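Local coordinates for ABC transporter substrate-binding protein (Rhizobium radiobacter, PDB 6TFX) that binds mannityl-opines such as mannopinic acid as the periplasmic solute-binding component of an ABC import system, at residues T4-G9 and E218-Q223; L18-A23 and Y34-L39; A111-V116 and I126-R131; N240-I245 and T463-N468; K423-A428 and K442-L447. One frame throughout, in Å; residues are numbered along the deposited sequence. Where two conformers were deposited one is given.

Contact 1 of 5, residues T4-G9 and E218-Q223; sequences TELSMG and ELDVEQ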
# COMPACT_ATOMS: atom_id res chain seq x y z
N THR A 4 22.53 -0.22 -19.94
CA THR A 4 21.17 -0.76 -19.96
C THR A 4 20.84 -1.54 -18.67
O THR A 4 19.78 -2.15 -18.59
CB THR A 4 20.92 -1.62 -21.22
OG1 THR A 4 21.79 -2.75 -21.15
CG2 THR A 4 21.11 -0.83 -22.54
N GLU A 5 21.75 -1.53 -17.68
CA GLU A 5 21.54 -2.24 -16.41
C GLU A 5 21.28 -1.22 -15.30
O GLU A 5 22.12 -0.32 -15.09
CB GLU A 5 22.76 -3.12 -16.06
CG GLU A 5 23.07 -4.15 -17.14
CD GLU A 5 24.05 -5.26 -16.79
OE1 GLU A 5 24.79 -5.13 -15.79
OE2 GLU A 5 24.08 -6.26 -17.54
N LEU A 6 20.13 -1.35 -14.62
CA LEU A 6 19.73 -0.46 -13.52
C LEU A 6 19.88 -1.18 -12.19
O LEU A 6 19.36 -2.27 -12.01
CB LEU A 6 18.27 0.01 -13.69
CG LEU A 6 17.79 1.14 -12.76
CD1 LEU A 6 16.69 1.94 -13.41
CD2 LEU A 6 17.27 0.59 -11.44
N SER A 7 20.60 -0.54 -11.23
CA SER A 7 20.77 -1.10 -9.89
C SER A 7 19.98 -0.19 -8.94
O SER A 7 20.14 1.04 -8.96
CB SER A 7 22.23 -1.16 -9.47
OG SER A 7 22.93 -2.10 -10.27
N MET A 8 19.14 -0.80 -8.09
CA MET A 8 18.36 -0.03 -7.11
C MET A 8 18.43 -0.63 -5.73
O MET A 8 18.40 -1.86 -5.59
CB MET A 8 16.91 0.17 -7.56
CG MET A 8 16.19 -1.08 -7.92
SD MET A 8 14.60 -0.71 -8.74
CE MET A 8 13.76 0.18 -7.50
N GLY A 9 18.56 0.23 -4.72
CA GLY A 9 18.67 -0.20 -3.33
C GLY A 9 17.40 0.15 -2.60
O GLY A 9 16.96 1.30 -2.67
N GLU A 218 27.38 2.56 -6.77
CA GLU A 218 26.92 1.17 -6.91
C GLU A 218 25.42 1.14 -7.29
O GLU A 218 24.95 0.16 -7.86
CB GLU A 218 27.07 0.39 -5.60
CG GLU A 218 28.49 0.08 -5.18
CD GLU A 218 28.62 -0.47 -3.77
OE1 GLU A 218 27.73 -1.25 -3.34
OE2 GLU A 218 29.61 -0.12 -3.09
N LEU A 219 24.67 2.19 -6.91
CA LEU A 219 23.23 2.26 -7.17
C LEU A 219 22.87 3.43 -8.04
O LEU A 219 23.38 4.54 -7.85
CB LEU A 219 22.42 2.39 -5.84
CG LEU A 219 22.63 1.34 -4.74
CD1 LEU A 219 21.92 1.74 -3.45
CD2 LEU A 219 22.18 -0.04 -5.20
N ASP A 220 21.94 3.22 -8.96
CA ASP A 220 21.41 4.31 -9.77
C ASP A 220 20.21 4.94 -9.06
O ASP A 220 19.85 6.09 -9.33
CB ASP A 220 20.98 3.76 -11.13
CG ASP A 220 22.13 3.09 -11.84
OD1 ASP A 220 23.13 3.79 -12.16
OD2 ASP A 220 22.06 1.85 -12.07
N VAL A 221 19.55 4.15 -8.20
CA VAL A 221 18.36 4.59 -7.45
C VAL A 221 18.47 4.07 -6.04
O VAL A 221 18.84 2.92 -5.84
CB VAL A 221 17.06 4.02 -8.10
CG1 VAL A 221 15.80 4.35 -7.27
CG2 VAL A 221 16.89 4.51 -9.52
N GLU A 222 18.06 4.88 -5.06
CA GLU A 222 18.00 4.39 -3.69
C GLU A 222 16.77 4.92 -2.98
O GLU A 222 16.38 6.08 -3.18
CB GLU A 222 19.26 4.70 -2.88
CG GLU A 222 19.40 6.15 -2.45
CD GLU A 222 20.16 6.41 -1.16
OE1 GLU A 222 20.66 7.54 -1.00
OE2 GLU A 222 20.26 5.50 -0.31
N GLN A 223 16.14 4.06 -2.20
CA GLN A 223 15.01 4.49 -1.38
C GLN A 223 15.56 5.40 -0.29
O GLN A 223 16.63 5.14 0.28
CB GLN A 223 14.31 3.28 -0.76
CG GLN A 223 13.03 3.65 0.00
CD GLN A 223 12.22 2.45 0.37
OE1 GLN A 223 12.56 1.30 0.06
NE2 GLN A 223 11.07 2.70 1.03
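Ser7 is bound through both its backbone N and its O to the turn that leads into strand 221-223, so that hydrogen bonds dominate this parallel pairing. Its N donates to Asp220 OD2 at 2.9 Å in a nearly straight bond (169° at the hydrogen), using the anti lone pair of that oxygen. Asp220 CG stands anti to its own carbonyl carbon (chi1 -58°), on the side of its backbone N; OD2 accepts from Ser7 N as a strand carbonyl might, where regular pairing has not yet begun. Ser7 O accepts twice: from Asp220 N at 2.8 Å and, at a longer 3.3 Å, from Val221 N. Beyond it the parallel pattern is regular, with Gly9 N giving to Val221 O and Gln223 N to Gly9 O, each at 2.9 Å.

Apolar contact is thinner. Met8 and Val221 stand on the same face with their CB atoms 3.9 Å apart, while on the other face Leu219 reaches over the backbone, its CD1 3.8 Å from Gly9 CA, lying directly against the bare main chain.

Asp220 OD1 is paired with Lys3 in a salt bridge. Strand 5-10 also pairs in parallel with strand 198-203, strand 221-223 borders strand 454-467, Trp464 touches both Met8 and Val221, and helix 207-215 lies against Leu219 and Glu222.

Contact 2 of 5, residues L18-A23 and Y34-L39; sequences LDPHFA and YIYGAL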
# COMPACT_ATOMS: atom_id res chain seq x y z
N LEU A 18 5.57 -12.86 -4.39
CA LEU A 18 5.39 -12.19 -5.67
C LEU A 18 4.10 -12.66 -6.34
O LEU A 18 3.88 -12.39 -7.53
CB LEU A 18 6.65 -12.28 -6.58
CG LEU A 18 7.93 -11.65 -5.97
CD1 LEU A 18 9.13 -11.84 -6.88
CD2 LEU A 18 7.72 -10.18 -5.63
N ASP A 19 3.17 -13.26 -5.53
CA ASP A 19 1.82 -13.54 -6.01
C ASP A 19 1.12 -12.18 -5.80
O ASP A 19 1.08 -11.69 -4.66
CB ASP A 19 1.12 -14.64 -5.20
CG ASP A 19 -0.36 -14.86 -5.51
OD1 ASP A 19 -0.98 -13.95 -6.10
OD2 ASP A 19 -0.90 -15.91 -5.13
N PRO A 20 0.63 -11.52 -6.86
CA PRO A 20 0.05 -10.19 -6.68
C PRO A 20 -1.18 -10.15 -5.78
O PRO A 20 -1.52 -9.07 -5.27
CB PRO A 20 -0.31 -9.76 -8.11
CG PRO A 20 -0.43 -11.01 -8.88
CD PRO A 20 0.59 -11.93 -8.28
N HIS A 21 -1.85 -11.31 -5.61
CA HIS A 21 -3.03 -11.34 -4.74
C HIS A 21 -2.67 -11.33 -3.24
O HIS A 21 -3.58 -11.25 -2.41
CB HIS A 21 -3.96 -12.52 -5.07
CG HIS A 21 -4.42 -12.52 -6.50
ND1 HIS A 21 -4.35 -13.66 -7.27
CD2 HIS A 21 -4.90 -11.50 -7.25
CE1 HIS A 21 -4.80 -13.31 -8.47
NE2 HIS A 21 -5.15 -12.03 -8.50
N PHE A 22 -1.36 -11.42 -2.91
CA PHE A 22 -0.87 -11.40 -1.53
C PHE A 22 0.16 -10.32 -1.26
O PHE A 22 0.35 -9.95 -0.11
CB PHE A 22 -0.31 -12.76 -1.09
CG PHE A 22 -1.40 -13.79 -0.97
CD1 PHE A 22 -2.17 -13.87 0.19
CD2 PHE A 22 -1.60 -14.74 -1.97
CE1 PHE A 22 -3.18 -14.85 0.32
CE2 PHE A 22 -2.58 -15.73 -1.83
CZ PHE A 22 -3.36 -15.78 -0.69
N ALA A 23 0.88 -9.85 -2.30
CA ALA A 23 1.95 -8.89 -2.10
C ALA A 23 1.41 -7.63 -1.42
O ALA A 23 0.49 -6.99 -1.95
CB ALA A 23 2.62 -8.56 -3.43
N TYR A 34 6.48 -4.33 -11.60
CA TYR A 34 7.42 -4.41 -12.75
C TYR A 34 7.18 -5.69 -13.56
O TYR A 34 7.54 -5.75 -14.73
CB TYR A 34 8.87 -4.46 -12.24
CG TYR A 34 9.35 -3.24 -11.45
CD1 TYR A 34 8.54 -2.12 -11.30
CD2 TYR A 34 10.55 -3.27 -10.75
CE1 TYR A 34 8.95 -1.02 -10.53
CE2 TYR A 34 10.98 -2.18 -10.00
CZ TYR A 34 10.18 -1.05 -9.90
OH TYR A 34 10.61 -0.01 -9.10
N ILE A 35 6.63 -6.73 -12.91
CA ILE A 35 6.45 -8.06 -13.50
C ILE A 35 5.12 -8.25 -14.18
O ILE A 35 5.05 -9.00 -15.15
CB ILE A 35 6.62 -9.13 -12.37
CG1 ILE A 35 8.02 -9.03 -11.70
CG2 ILE A 35 6.33 -10.58 -12.85
CD1 ILE A 35 8.06 -9.68 -10.27
N TYR A 36 4.04 -7.69 -13.57
CA TYR A 36 2.69 -7.95 -14.05
C TYR A 36 2.02 -6.73 -14.66
O TYR A 36 2.42 -5.57 -14.41
CB TYR A 36 1.83 -8.37 -12.87
CG TYR A 36 2.28 -9.62 -12.17
CD1 TYR A 36 1.88 -10.88 -12.63
CD2 TYR A 36 3.08 -9.57 -11.03
CE1 TYR A 36 2.28 -12.04 -11.98
CE2 TYR A 36 3.49 -10.73 -10.38
CZ TYR A 36 3.07 -11.96 -10.84
OH TYR A 36 3.41 -13.11 -10.17
N GLY A 37 0.93 -7.02 -15.36
CA GLY A 37 -0.00 -6.02 -15.88
C GLY A 37 -1.43 -6.41 -15.51
O GLY A 37 -1.65 -7.41 -14.80
N ALA A 38 -2.41 -5.66 -16.00
CA ALA A 38 -3.80 -5.93 -15.67
C ALA A 38 -4.68 -5.66 -16.90
O ALA A 38 -4.15 -5.35 -17.98
CB ALA A 38 -4.21 -5.05 -14.49
N LEU A 39 -6.01 -5.75 -16.75
CA LEU A 39 -6.90 -5.39 -17.87
C LEU A 39 -6.68 -3.92 -18.27
O LEU A 39 -6.60 -3.59 -19.46
CB LEU A 39 -8.35 -5.58 -17.47
CG LEU A 39 -8.84 -7.04 -17.46
CD1 LEU A 39 -10.20 -7.16 -16.76
CD2 LEU A 39 -8.93 -7.60 -18.88
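The Tyr36 ring is sandwiched: Pro20 lies over one face, and the residue's own neighbour Ile35 puts CG2 against the opposite face, offset toward the rim. Tyr36 CG is anti to its carbonyl carbon (chi1 -61°), on the side of the backbone N, and the ring reaches from there to the loop. Pro20 CG sits 4.0 Å above the ring plane over its centre, and CD makes a CH-pi contact, 4.0 Å from the centroid and 29° off the normal. The approach is closest at the phenol end, where Pro20 CD comes within 3.6 Å of Tyr36 CZ.

At the ring edge, near its plane, is Leu18 O. Tyr36 OH donates to this carbonyl at 2.8 Å, tilted 24° from the carbonyl plane; this bond between two buried polar atoms fixes the phenol end. Beside it the CD1 atoms of Leu18 and Ile35 come within 4.2 Å, the two side chains crossing at about a right angle.

Asp19 to His21 form an Asx turn, with Asp19 OD1 accepting from His21 N at 2.8 Å; Asp19 OD2 forms a salt bridge with Lys97 of helix 88-98. The contact thus joins the loop preceding helix 26-35 to the end of that helix, while Val172 of strand 170-176 packs on both Leu18 and Ile35.

Contact 3 of 5, residues A111-V116 and I126-R131; sequences AAIQKV and ITLTRR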
# COMPACT_ATOMS: atom_id res chain seq x y z
N ALA A 111 -16.13 -7.71 -3.57
CA ALA A 111 -17.40 -8.28 -3.10
C ALA A 111 -18.58 -8.02 -4.03
O ALA A 111 -19.54 -8.81 -4.01
CB ALA A 111 -17.71 -7.79 -1.69
N ALA A 112 -18.53 -6.94 -4.85
CA ALA A 112 -19.66 -6.63 -5.73
C ALA A 112 -19.59 -7.32 -7.08
O ALA A 112 -20.51 -7.16 -7.89
CB ALA A 112 -19.78 -5.13 -5.92
N ILE A 113 -18.52 -8.08 -7.35
CA ILE A 113 -18.44 -8.82 -8.61
C ILE A 113 -19.30 -10.08 -8.46
O ILE A 113 -19.13 -10.81 -7.48
CB ILE A 113 -16.97 -9.17 -8.99
CG1 ILE A 113 -16.17 -7.89 -9.36
CG2 ILE A 113 -16.95 -10.19 -10.14
CD1 ILE A 113 -14.67 -8.18 -9.92
N GLN A 114 -20.21 -10.33 -9.41
CA GLN A 114 -21.05 -11.53 -9.36
C GLN A 114 -20.37 -12.66 -10.13
O GLN A 114 -20.22 -13.77 -9.60
CB GLN A 114 -22.44 -11.25 -9.96
CG GLN A 114 -23.38 -12.40 -9.74
CD GLN A 114 -24.55 -12.41 -10.69
OE1 GLN A 114 -25.07 -11.36 -11.09
NE2 GLN A 114 -25.00 -13.61 -11.06
N LYS A 115 -19.98 -12.39 -11.40
CA LYS A 115 -19.30 -13.41 -12.19
C LYS A 115 -18.34 -12.81 -13.20
O LYS A 115 -18.44 -11.63 -13.54
CB LYS A 115 -20.28 -14.40 -12.85
CG LYS A 115 -21.49 -13.77 -13.50
CD LYS A 115 -22.57 -14.81 -13.82
CE LYS A 115 -23.64 -14.19 -14.67
NZ LYS A 115 -24.70 -15.17 -15.02
N VAL A 116 -17.37 -13.64 -13.62
CA VAL A 116 -16.36 -13.27 -14.63
C VAL A 116 -16.39 -14.45 -15.59
O VAL A 116 -16.17 -15.60 -15.17
CB VAL A 116 -14.95 -13.05 -14.02
CG1 VAL A 116 -13.98 -12.55 -15.09
CG2 VAL A 116 -15.00 -12.07 -12.84
N ILE A 126 -17.70 -9.22 -17.31
CA ILE A 126 -17.75 -9.11 -15.84
C ILE A 126 -19.16 -8.61 -15.49
O ILE A 126 -19.58 -7.57 -15.99
CB ILE A 126 -16.68 -8.13 -15.31
CG1 ILE A 126 -15.26 -8.64 -15.68
CG2 ILE A 126 -16.83 -7.92 -13.79
CD1 ILE A 126 -14.14 -7.69 -15.39
N THR A 127 -19.88 -9.37 -14.66
CA THR A 127 -21.23 -8.99 -14.25
C THR A 127 -21.11 -8.62 -12.77
O THR A 127 -20.48 -9.35 -11.98
CB THR A 127 -22.19 -10.19 -14.43
OG1 THR A 127 -22.20 -10.55 -15.82
CG2 THR A 127 -23.63 -9.86 -13.97
N LEU A 128 -21.76 -7.50 -12.40
CA LEU A 128 -21.74 -6.96 -11.05
C LEU A 128 -23.08 -7.18 -10.37
O LEU A 128 -24.11 -7.21 -11.04
CB LEU A 128 -21.46 -5.44 -11.10
CG LEU A 128 -20.21 -5.03 -11.90
CD1 LEU A 128 -20.06 -3.49 -11.94
CD2 LEU A 128 -18.96 -5.66 -11.33
N THR A 129 -23.05 -7.23 -9.03
CA THR A 129 -24.28 -7.36 -8.24
C THR A 129 -24.96 -5.98 -8.10
O THR A 129 -26.13 -5.91 -7.72
CB THR A 129 -23.98 -7.93 -6.84
OG1 THR A 129 -23.23 -6.98 -6.08
CG2 THR A 129 -23.25 -9.26 -6.89
N ARG A 130 -24.21 -4.89 -8.36
CA ARG A 130 -24.71 -3.51 -8.28
C ARG A 130 -23.68 -2.62 -8.96
O ARG A 130 -22.58 -3.07 -9.23
CB ARG A 130 -24.90 -3.07 -6.82
CG ARG A 130 -23.61 -3.16 -6.05
CD ARG A 130 -23.60 -2.31 -4.83
NE ARG A 130 -22.38 -2.54 -4.05
CZ ARG A 130 -21.26 -1.84 -4.16
NH1 ARG A 130 -21.16 -0.87 -5.06
NH2 ARG A 130 -20.22 -2.11 -3.38
N ARG A 131 -24.03 -1.35 -9.24
CA ARG A 131 -23.03 -0.49 -9.86
C ARG A 131 -21.83 -0.27 -8.95
O ARG A 131 -21.97 -0.15 -7.73
CB ARG A 131 -23.65 0.85 -10.27
CG ARG A 131 -24.45 0.69 -11.55
CD ARG A 131 -25.20 1.95 -11.97
NE ARG A 131 -26.39 2.19 -11.15
CZ ARG A 131 -27.55 1.56 -11.30
NH1 ARG A 131 -27.69 0.63 -12.25
NH2 ARG A 131 -28.57 1.83 -10.49
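Val116 and Ile126 lie side by side on the buried face of this antiparallel hairpin, CG1 to CG1 at 4.2 Å. Ile113 and Leu128 diverge from each other as a pair, yet Ile113 CG1 still meets Leu128 CD2 obliquely at 4.1 Å. The backbone between is interrupted by a classic beta bulge: Gln114 and Lys115 both face Thr127, and Thr127 O accepts from Gln114 N at 2.8 Å and from Lys115 N at 3.1 Å. Thr127 N returns a bond to Lys115 O.

The solvent side is more exposed and mixed in character, with aliphatic parts of polar side chains in touch. Lys115 CG, set between its backbone N and carbonyl carbon (chi1 45°), lies 3.8 Å from Thr127 CB, and Gln114 CB touches Thr129 CG2 at 3.7 Å. At the hairpin's open end Thr129 N bonds almost straight to Ala112 O (2.8 Å, 173°), while Ala112 CB rests over one face of the Arg130 guanidinium, offset toward its rim.

Strand 113-118 is an outermost strand of a four-stranded antiparallel sheet; strand 68-73 flanks strand 123-128, and helix 88-98 packs on Val116 and Ile126.

Contact 4 of 5, residues N240-I245 and T463-N468; sequences NVVDTI and TWARKN
Arg466 CG lies between its backbone N and carbonyl carbon (chi1 64°), near Val241, and the extended chain carries NE on to Asp243, whose CG is anti to its own carbonyl carbon (chi1 -72°). The two strands form a regular antiparallel pair in the mixed sheet of this periplasmic binding protein, with Val241-Arg466 and Asp243-Trp464 as hydrogen-bonded pairs. In the first, Val241 N gives to Arg466 O at 2.8 Å; in the second, Asp243 N gives to Trp464 O, also at 2.8 Å.

On the face shared by these pairs, Arg466 NE forms a salt bridge to Asp243 OD2 at 3.2 Å, met on the syn side and with the two planes nearly coplanar. The same OD2 also accepts from Trp472 NE1. Val241 CG1 lies over one guanidinium face, offset toward its rim, 3.5 Å from Arg466 NH2. Further along, Ile245 CD1 packs obliquely on Trp464 CD1 at 3.5 Å. Where strand 240-255 begins and strand 454-467 ends, Lys467 NZ donates to Asn240 OD1 at 2.8 Å, in the carbonyl plane.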
# COMPACT_ATOMS: atom_id res chain seq x y z
N ASN A 240 22.23 14.47 -8.23
CA ASN A 240 21.13 13.71 -7.64
C ASN A 240 19.81 14.41 -7.85
O ASN A 240 19.75 15.65 -7.86
CB ASN A 240 21.36 13.51 -6.15
CG ASN A 240 22.57 12.68 -5.80
OD1 ASN A 240 23.05 11.84 -6.57
ND2 ASN A 240 23.09 12.89 -4.61
N VAL A 241 18.75 13.62 -7.98
CA VAL A 241 17.38 14.10 -8.10
C VAL A 241 16.61 13.31 -7.05
O VAL A 241 16.75 12.09 -6.98
CB VAL A 241 16.77 13.87 -9.52
CG1 VAL A 241 15.28 14.21 -9.55
CG2 VAL A 241 17.52 14.66 -10.58
N VAL A 242 15.82 14.01 -6.23
CA VAL A 242 14.99 13.32 -5.25
C VAL A 242 13.55 13.40 -5.73
O VAL A 242 13.05 14.50 -6.03
CB VAL A 242 15.16 13.81 -3.79
CG1 VAL A 242 14.19 13.08 -2.86
CG2 VAL A 242 16.59 13.61 -3.31
N ASP A 243 12.90 12.24 -5.87
CA ASP A 243 11.50 12.16 -6.26
C ASP A 243 10.67 11.94 -5.00
O ASP A 243 11.00 11.04 -4.22
CB ASP A 243 11.27 10.99 -7.23
CG ASP A 243 11.84 11.22 -8.62
OD1 ASP A 243 11.60 12.33 -9.19
OD2 ASP A 243 12.55 10.33 -9.12
N THR A 244 9.62 12.77 -4.80
CA THR A 244 8.68 12.59 -3.68
C THR A 244 7.44 12.08 -4.39
O THR A 244 6.94 12.76 -5.30
CB THR A 244 8.50 13.86 -2.84
OG1 THR A 244 8.02 14.91 -3.69
CG2 THR A 244 9.79 14.27 -2.13
N ILE A 245 6.99 10.87 -4.03
CA ILE A 245 5.98 10.11 -4.78
C ILE A 245 4.66 9.98 -4.06
O ILE A 245 4.61 9.50 -2.92
CB ILE A 245 6.55 8.70 -5.16
CG1 ILE A 245 8.04 8.77 -5.63
CG2 ILE A 245 5.66 7.97 -6.19
CD1 ILE A 245 8.74 7.44 -5.86
N THR A 463 9.85 8.63 -0.77
CA THR A 463 11.05 9.43 -1.08
C THR A 463 12.09 8.51 -1.69
O THR A 463 12.44 7.50 -1.09
CB THR A 463 11.62 10.11 0.18
OG1 THR A 463 11.79 9.12 1.19
CG2 THR A 463 10.74 11.23 0.69
N TRP A 464 12.59 8.86 -2.88
CA TRP A 464 13.59 8.05 -3.57
C TRP A 464 14.56 8.95 -4.29
O TRP A 464 14.15 9.99 -4.82
CB TRP A 464 12.87 7.13 -4.60
CG TRP A 464 12.03 6.05 -3.97
CD1 TRP A 464 10.80 6.18 -3.38
CD2 TRP A 464 12.32 4.65 -3.97
NE1 TRP A 464 10.36 4.96 -2.92
CE2 TRP A 464 11.26 4.00 -3.29
CE3 TRP A 464 13.36 3.88 -4.50
CZ2 TRP A 464 11.21 2.61 -3.14
CZ3 TRP A 464 13.33 2.50 -4.32
CH2 TRP A 464 12.26 1.89 -3.65
N ALA A 465 15.86 8.59 -4.27
CA ALA A 465 16.87 9.41 -4.95
C ALA A 465 17.36 8.66 -6.19
O ALA A 465 17.39 7.43 -6.21
CB ALA A 465 18.05 9.66 -4.02
N ARG A 466 17.72 9.40 -7.22
CA ARG A 466 18.25 8.80 -8.44
C ARG A 466 19.31 9.74 -8.99
O ARG A 466 19.37 10.91 -8.60
CB ARG A 466 17.15 8.60 -9.50
CG ARG A 466 16.53 9.90 -10.01
CD ARG A 466 15.61 9.62 -11.16
NE ARG A 466 14.70 10.74 -11.41
CZ ARG A 466 14.92 11.70 -12.30
NH1 ARG A 466 16.04 11.71 -13.02
NH2 ARG A 466 14.03 12.67 -12.47
N LYS A 467 20.13 9.22 -9.88
CA LYS A 467 21.11 10.04 -10.57
C LYS A 467 20.38 10.71 -11.74
O LYS A 467 19.47 10.09 -12.30
CB LYS A 467 22.28 9.15 -11.05
CG LYS A 467 23.11 8.53 -9.90
CD LYS A 467 23.94 9.59 -9.16
CE LYS A 467 24.56 9.05 -7.90
NZ LYS A 467 25.21 10.12 -7.12
N ASN A 468 20.74 11.97 -12.10
CA ASN A 468 20.02 12.64 -13.19
C ASN A 468 20.27 12.02 -14.58
O ASN A 468 19.63 12.43 -15.55
CB ASN A 468 20.25 14.16 -13.21
CG ASN A 468 21.65 14.60 -13.49
OD1 ASN A 468 22.58 13.79 -13.66
ND2 ASN A 468 21.85 15.91 -13.53

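Contact 5 of 5, residues K423-A428 and K442-L447; sequences KQIEAA and KEAQKL
Gln424 NE2 donates to Glu443 OE2 at 3.1 Å, in a bent bond (139° at the hydrogen) that links the two helices at their more exposed side. The carboxylate oxygen is met from well above its plane, 70° out of it, and the amide and carboxylate planes are steeply inclined to each other. Carbon contact adds to it: Gln424 CG rests 3.5 Å from Glu443 CD. The bend of the Gln424 chain at chi2 (77°) turns CD alongside the helix pair toward Leu447 CD1, whereas Glu443 reaches across with CG anti to its backbone N, and the side chains of Gln424 and Glu443 cross at about a right angle.

Helices 422-430 and 434-450 form an antiparallel helical hairpin, their axes 8.7 Å apart in these segments. Such a close approach suits the small Ala444, whose CB touches both Gln424 CB and Ile425 CG1 at 4.0 Å. Ile425 also packs against Leu396 and Thr397 of helix 392-400, which covers the buried side. One turn on from Ala444, Leu447 CD1 lies against the amide of Gln424, 3.4 Å from OE1. The metal site formed by Cys418 and Cys453 is close by, a bound magnesium ion lying about 7 Å from the side chain of Leu447.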
# COMPACT_ATOMS: atom_id res chain seq x y z
N LYS A 423 -22.48 0.69 10.15
CA LYS A 423 -23.66 1.13 9.42
C LYS A 423 -23.37 2.31 8.49
O LYS A 423 -23.87 2.34 7.37
CB LYS A 423 -24.80 1.50 10.39
CG LYS A 423 -25.23 0.32 11.28
CD LYS A 423 -25.78 -0.89 10.53
CE LYS A 423 -25.71 -2.14 11.36
NZ LYS A 423 -26.42 -3.28 10.72
N GLN A 424 -22.53 3.26 8.94
CA GLN A 424 -22.19 4.43 8.10
C GLN A 424 -21.34 4.01 6.90
O GLN A 424 -21.54 4.50 5.79
CB GLN A 424 -21.44 5.48 8.93
CG GLN A 424 -22.33 6.16 9.98
CD GLN A 424 -22.62 5.34 11.22
OE1 GLN A 424 -21.96 4.34 11.51
NE2 GLN A 424 -23.60 5.77 12.02
N ILE A 425 -20.39 3.10 7.14
CA ILE A 425 -19.50 2.63 6.06
C ILE A 425 -20.35 1.90 5.00
O ILE A 425 -20.21 2.16 3.81
CB ILE A 425 -18.39 1.73 6.66
CG1 ILE A 425 -17.42 2.60 7.50
CG2 ILE A 425 -17.63 1.01 5.53
CD1 ILE A 425 -16.41 1.80 8.35
N GLU A 426 -21.22 0.98 5.45
CA GLU A 426 -22.06 0.23 4.51
C GLU A 426 -23.01 1.15 3.76
O GLU A 426 -23.17 0.98 2.55
CB GLU A 426 -22.86 -0.81 5.29
CG GLU A 426 -21.99 -1.92 5.83
CD GLU A 426 -22.73 -2.89 6.72
OE1 GLU A 426 -23.93 -3.14 6.45
OE2 GLU A 426 -22.12 -3.40 7.69
N ALA A 427 -23.68 2.08 4.47
CA ALA A 427 -24.63 2.99 3.80
C ALA A 427 -23.90 3.90 2.81
O ALA A 427 -24.41 4.14 1.72
CB ALA A 427 -25.40 3.82 4.80
N ALA A 428 -22.69 4.38 3.17
CA ALA A 428 -21.95 5.28 2.26
C ALA A 428 -21.54 4.56 0.99
O ALA A 428 -21.55 5.14 -0.10
CB ALA A 428 -20.71 5.82 2.97
N LYS A 442 -17.87 11.01 6.32
CA LYS A 442 -17.37 11.88 7.40
C LYS A 442 -17.89 11.43 8.77
O LYS A 442 -17.13 11.39 9.74
CB LYS A 442 -17.75 13.35 7.13
CG LYS A 442 -17.04 13.91 5.90
CD LYS A 442 -17.31 15.42 5.85
CE LYS A 442 -16.55 16.08 4.74
NZ LYS A 442 -16.86 17.55 4.68
N GLU A 443 -19.18 11.03 8.85
CA GLU A 443 -19.76 10.54 10.10
C GLU A 443 -18.96 9.30 10.59
O GLU A 443 -18.66 9.20 11.79
CB GLU A 443 -21.23 10.20 9.90
CG GLU A 443 -21.95 9.73 11.17
CD GLU A 443 -23.40 9.32 10.99
OE1 GLU A 443 -23.94 9.47 9.87
OE2 GLU A 443 -24.00 8.82 11.98
N ALA A 444 -18.57 8.41 9.66
CA ALA A 444 -17.77 7.23 10.04
C ALA A 444 -16.43 7.69 10.65
O ALA A 444 -16.04 7.20 11.71
CB ALA A 444 -17.53 6.35 8.82
N GLN A 445 -15.75 8.65 10.02
CA GLN A 445 -14.46 9.11 10.56
C GLN A 445 -14.61 9.72 11.95
O GLN A 445 -13.81 9.42 12.84
CB GLN A 445 -13.81 10.12 9.60
CG GLN A 445 -13.34 9.42 8.31
CD GLN A 445 -13.13 10.42 7.19
OE1 GLN A 445 -12.15 11.16 7.18
NE2 GLN A 445 -14.07 10.45 6.24
N LYS A 446 -15.66 10.55 12.16
CA LYS A 446 -15.91 11.18 13.47
C LYS A 446 -16.13 10.12 14.54
O LYS A 446 -15.63 10.26 15.68
CB LYS A 446 -17.12 12.11 13.39
CG LYS A 446 -16.82 13.39 12.61
CD LYS A 446 -17.96 14.38 12.79
CE LYS A 446 -17.61 15.75 12.25
NZ LYS A 446 -17.54 15.75 10.78
N LEU A 447 -16.85 9.04 14.20
CA LEU A 447 -17.11 7.98 15.18
C LEU A 447 -15.84 7.24 15.51
O LEU A 447 -15.63 6.86 16.67
CB LEU A 447 -18.12 6.98 14.61
CG LEU A 447 -19.56 7.49 14.50
CD1 LEU A 447 -20.39 6.61 13.57
CD2 LEU A 447 -20.23 7.58 15.87

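In the fold
Contacts 1 and 4 form one continuous piece of sheet: their centres are 11 Å apart, and strands 221-223 and 454-467 are joined by a probable hydrogen bond between Glu222 O and Ala465 N at 2.8 Å. This sheet approaches the bound mannopinic acid, about 6 Å from the side chain of Gln223 and 8 Å from that of Thr463. Contact 2 bridges toward the rest of the fold, touching contact 1 through Met8 CE and Tyr34 OH and contact 3 through Leu39 and Ile126. Contacts 3 and 5 lie across the chain's centre from contacts 1 and 4; contact 5, beside a magnesium ion, comes within about 7 Å of contact 3 at the nearest atoms.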